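Local coordinates for protein cytochrome cL (Hyphomicrobium denitrificans, PDB 2D0W) that probably accepts electrons from methanol dehydrogenase through its covalently bound heme, serving methanol oxidation in the periplasm, at residues F147-K150 with A151-A154; T155-A158 with A159-A163. All coordinates share one frame; numbering follows the deposited sequence.

Contact 1: F147-K150 with A151-A154. With ZN (zinc ion), chain F.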
loop_
_atom_site.group_PDB
_atom_site.type_symbol
_atom_site.label_atom_id
_atom_site.label_comp_id
_atom_site.label_asym_id
_atom_site.label_seq_id
_atom_site.Cartn_x
_atom_site.Cartn_y
_atom_site.Cartn_z
ATOM N N PHE A 147 -2.462 -10.671 10.034
ATOM C CA PHE A 147 -2.730 -11.428 8.787
ATOM C C PHE A 147 -2.317 -12.882 9.005
ATOM O O PHE A 147 -1.262 -13.121 9.537
ATOM C CB PHE A 147 -1.958 -10.833 7.611
ATOM C CG PHE A 147 -2.149 -11.569 6.282
ATOM C CD1 PHE A 147 -1.094 -12.307 5.725
ATOM C CD2 PHE A 147 -3.357 -11.479 5.567
ATOM C CE1 PHE A 147 -1.232 -12.991 4.526
ATOM C CE2 PHE A 147 -3.521 -12.160 4.350
ATOM C CZ PHE A 147 -2.438 -12.904 3.818
ATOM N N ASP A 148 -3.162 -13.814 8.587
ATOM C CA ASP A 148 -2.886 -15.243 8.595
ATOM C C ASP A 148 -3.012 -15.779 7.196
ATOM O O ASP A 148 -4.131 -15.925 6.694
ATOM C CB ASP A 148 -3.913 -15.987 9.452
ATOM C CG ASP A 148 -3.617 -17.478 9.535
ATOM O OD1 ASP A 148 -2.557 -17.939 9.000
ATOM O OD2 ASP A 148 -4.430 -18.187 10.143
ATOM N N ILE A 149 -1.881 -16.075 6.563
ATOM C CA ILE A 149 -1.856 -16.598 5.167
ATOM C C ILE A 149 -2.690 -17.878 4.961
ATOM O O ILE A 149 -3.265 -18.083 3.887
ATOM C CB ILE A 149 -0.413 -16.849 4.688
ATOM C CG1 ILE A 149 -0.367 -17.353 3.209
ATOM C CG2 ILE A 149 0.263 -17.803 5.590
ATOM C CD1 ILE A 149 -0.743 -16.295 2.127
ATOM N N LYS A 150 -2.743 -18.719 5.993
ATOM C CA LYS A 150 -3.520 -19.962 5.978
ATOM C C LYS A 150 -5.004 -19.716 5.785
ATOM O O LYS A 150 -5.608 -20.289 4.859
ATOM C CB LYS A 150 -3.288 -20.764 7.245
ATOM C CG LYS A 150 -1.853 -21.278 7.399
ATOM C CD LYS A 150 -1.695 -22.030 8.758
ATOM C CE LYS A 150 -1.962 -21.081 9.964
ATOM N NZ LYS A 150 -1.468 -21.669 11.253
ATOM N N ALA A 151 -5.562 -18.825 6.603
ATOM C CA ALA A 151 -6.942 -18.367 6.465
ATOM C C ALA A 151 -7.214 -17.666 5.150
ATOM O O ALA A 151 -8.274 -17.860 4.574
ATOM C CB ALA A 151 -7.335 -17.427 7.622
ATOM N N TRP A 152 -6.258 -16.843 4.706
ATOM C CA TRP A 152 -6.325 -16.141 3.439
ATOM C C TRP A 152 -6.425 -17.106 2.254
ATOM O O TRP A 152 -7.212 -16.884 1.325
ATOM C CB TRP A 152 -5.077 -15.263 3.250
ATOM C CG TRP A 152 -5.084 -14.500 1.865
ATOM C CD1 TRP A 152 -4.318 -14.785 0.741
ATOM C CD2 TRP A 152 -5.911 -13.371 1.499
ATOM N NE1 TRP A 152 -4.624 -13.901 -0.275
ATOM C CE2 TRP A 152 -5.591 -13.031 0.160
ATOM C CE3 TRP A 152 -6.874 -12.615 2.173
ATOM C CZ2 TRP A 152 -6.210 -11.961 -0.509
ATOM C CZ3 TRP A 152 -7.495 -11.552 1.508
ATOM C CH2 TRP A 152 -7.153 -11.233 0.173
ATOM N N GLU A 153 -5.568 -18.121 2.264
ATOM C CA GLU A 153 -5.547 -19.145 1.212
ATOM C C GLU A 153 -6.777 -20.062 1.252
ATOM O O GLU A 153 -7.182 -20.572 0.219
ATOM C CB GLU A 153 -4.297 -20.022 1.299
ATOM C CG GLU A 153 -2.899 -19.323 1.224
ATOM C CD GLU A 153 -2.551 -18.710 -0.142
ATOM O OE1 GLU A 153 -1.330 -18.462 -0.394
ATOM O OE2 GLU A 153 -3.456 -18.440 -0.959
ATOM N N ALA A 154 -7.329 -20.290 2.444
ATOM C CA ALA A 154 -8.492 -21.169 2.616
ATOM C C ALA A 154 -9.842 -20.498 2.346
ATOM O O ALA A 154 -10.736 -21.104 1.749
ATOM C CB ALA A 154 -8.484 -21.772 4.010
HETATM ZN ZN ZN F . -1.026 -17.177 -2.211
HETATM O O HOH W 1 1.217 -16.041 -1.966
#
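Phe147 and Trp152 bring their side chains together at the start of helix 149-161. The far end of the Phe147 ring, atoms CE2 and CZ, presses on the root of the indole, with Phe147 CZ 3.6 Å from Trp152 CB. The rings meet obliquely, planes at 54°, and Trp152 CD2 lies at the phenyl edge. Ile149 adds a lighter apolar touch, its CD1 4.1 Å from Trp152 CD1. Large apolar groups suit this inward side: both aromatic rings also meet Trp121, while the one polar atom of the indole, NE1, is satisfied by a hydrogen bond to Glu52.

Asp148 is the N-cap. Its OD1 accepts from Lys150 N at 3.1 Å, the donor standing well above the carboxylate plane. The acid thus serves a backbone N-H of the first turn, which has no earlier helical carbonyl to use, and its negative charge probably suits the positive end of the helix dipole. Replacing the acid with an alanine takes away the acceptor of Lys150 N, and the first turn would probably be freer to fray. Regular backbone bonds follow, from Trp152 N to Asp148 O and from Glu153 N to Ile149 O, the latter 2.8 Å long.

Glu153 reaches the zinc ion, OE1 binding it at 2.2 Å while OE2 stays 3.0 Å from the metal; a water is a further ligand. The bend at chi2 (-68°) runs the chain alongside Ile149, whose CD1 lies 3.4 Å from Glu153 OE1. Binding is therefore lopsided: one oxygen takes the metal, leaving the other for a weak, long ion pair with Lys157, and the isoleucine methyl beside OE1 probably limits how far the carboxylate can turn.

Contact 2: T155-A158 with A159-A163; sequences TGKA and AAEKA
Lys157 and Glu161 lie side by side, one helical turn apart and pointing the same way, yet they touch through carbon and not through charge. Glu161 OE1 rests 3.6 Å from Lys157 CD and nearly as close to CG, whereas Lys157 NZ is 5.6 Å from that same oxygen. The reason is in the lysine: with CG anti to the backbone nitrogen (chi1 -178°) and a bend at chi3 (-44°), the chain places its ammonium group near Glu153 rather than at the Glu161 carboxylate. Any attraction between the charges of Lys157 and Glu161 is thus probably long-range and weak, with no salt bridge formed. The other carboxylate oxygen, Glu161 OE2, sits 3.6 Å from Lys157 O.

Backbone bonds of the helical i to i+4 kind hold the two segments together. Ala159 N gives to Thr155 O, Ala160 N to Gly156 O at 3.0 Å and Glu161 N to Lys157 O at 2.9 Å. The next, from Lys162 N to Ala158 O, is weak, and Ala163 N turns to the nearer carbonyl of Ala160 at 3.0 Å.

Alanine methyls supply the remaining packing. Ala160 CB lies 3.5 Å from Gly156 O, a small group fitted to a buried place, while Ala158 and Ala159 are exposed, and alanine, which has a high helix propensity, suits such positions. Thr155 directs its hydroxyl back along the helix to Ala151 O.

Helix 149-161 runs here past helix 48-58: Ala160 and Glu161 touch Pro49, and Lys157 touches Glu52. The disulfide between Cys47 and Cys165 joins the chain just before helix 48-58 to the chain that follows these residues, so a covalent link between the flanking chain accompanies the packing of the two helices.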
loop_
_atom_site.group_PDB
_atom_site.type_symbol
_atom_site.label_atom_id
_atom_site.label_comp_id
_atom_site.label_asym_id
_atom_site.label_seq_id
_atom_site.Cartn_x
_atom_site.Cartn_y
_atom_site.Cartn_z
ATOM N N THR A 155 -10.015 -19.271 2.815
ATOM C CA THR A 155 -11.356 -18.654 2.834
ATOM C C THR A 155 -11.308 -17.154 2.579
ATOM O O THR A 155 -12.250 -16.572 2.037
ATOM C CB THR A 155 -12.097 -18.907 4.188
ATOM O OG1 THR A 155 -11.277 -18.460 5.285
ATOM C CG2 THR A 155 -12.397 -20.376 4.378
ATOM N N GLY A 156 -10.200 -16.529 2.970
ATOM C CA GLY A 156 -10.108 -15.098 2.952
ATOM C C GLY A 156 -10.159 -14.544 1.558
ATOM O O GLY A 156 -10.965 -13.657 1.269
ATOM N N LYS A 157 -9.273 -15.046 0.710
ATOM C CA LYS A 157 -9.129 -14.545 -0.653
ATOM C C LYS A 157 -10.372 -14.806 -1.488
ATOM O O LYS A 157 -10.801 -13.928 -2.235
ATOM C CB LYS A 157 -7.878 -15.130 -1.334
ATOM C CG LYS A 157 -7.633 -14.604 -2.756
ATOM C CD LYS A 157 -6.791 -15.575 -3.595
ATOM C CE LYS A 157 -5.626 -16.124 -2.816
ATOM N NZ LYS A 157 -4.741 -17.017 -3.664
ATOM N N ALA A 158 -10.940 -16.020 -1.380
ATOM C CA ALA A 158 -12.198 -16.338 -2.064
ATOM C C ALA A 158 -13.299 -15.303 -1.777
ATOM O O ALA A 158 -13.830 -14.697 -2.716
ATOM C CB ALA A 158 -12.657 -17.794 -1.736
ATOM N N ALA A 159 -13.583 -15.050 -0.495
ATOM C CA ALA A 159 -14.550 -14.017 -0.054
ATOM C C ALA A 159 -14.207 -12.575 -0.499
ATOM O O ALA A 159 -15.093 -11.781 -0.881
ATOM C CB ALA A 159 -14.663 -14.052 1.425
ATOM N N ALA A 160 -12.923 -12.223 -0.429
ATOM C CA ALA A 160 -12.498 -10.897 -0.890
ATOM C C ALA A 160 -12.833 -10.758 -2.375
ATOM O O ALA A 160 -13.347 -9.727 -2.822
ATOM C CB ALA A 160 -10.989 -10.723 -0.648
ATOM N N GLU A 161 -12.557 -11.821 -3.128
ATOM C CA GLU A 161 -12.795 -11.812 -4.576
ATOM C C GLU A 161 -14.255 -11.597 -4.962
ATOM O O GLU A 161 -14.513 -11.055 -6.024
ATOM C CB GLU A 161 -12.251 -13.062 -5.248
ATOM C CG GLU A 161 -10.775 -12.977 -5.570
ATOM C CD GLU A 161 -10.142 -14.338 -5.790
ATOM O OE1 GLU A 161 -8.960 -14.342 -6.228
ATOM O OE2 GLU A 161 -10.821 -15.390 -5.537
ATOM N N LYS A 162 -15.187 -11.991 -4.099
ATOM C CA LYS A 162 -16.622 -11.791 -4.366
ATOM C C LYS A 162 -17.151 -10.403 -3.964
ATOM O O LYS A 162 -18.308 -10.056 -4.245
ATOM C CB LYS A 162 -17.462 -12.888 -3.691
ATOM C CG LYS A 162 -17.139 -14.282 -4.119
ATOM C CD LYS A 162 -18.023 -15.294 -3.380
ATOM C CE LYS A 162 -17.961 -16.695 -4.005
ATOM N NZ LYS A 162 -17.131 -17.660 -3.245
ATOM N N ALA A 163 -16.311 -9.605 -3.307
ATOM C CA ALA A 163 -16.711 -8.294 -2.858
ATOM C C ALA A 163 -16.262 -7.216 -3.827
ATOM O O ALA A 163 -15.351 -7.426 -4.675
ATOM C CB ALA A 163 -16.149 -8.023 -1.465
#

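How the contacts relate
Contacts 1 and 2 are successive parts of one helix, 149-161, their centres 11 Å apart. Backbone bonds probably run across the junction, from Gly156 N to Ala151 O and from Lys157 N to Trp152 O, each 2.8 Å; both span five residues, in keeping with the wider pi-type turn at 152-154. On the inner side, Trp152 CH2 packs 4.0 Å from Ala160 CB. The zinc ion lies beside both contacts: contact 1 provides the ligand Glu153, while the side chain of Lys157 from contact 2 comes within about 4 Å of the metal without being among its ligands. Neither contact supplies a residue of the heme pocket, whose members lie between 58 and 122.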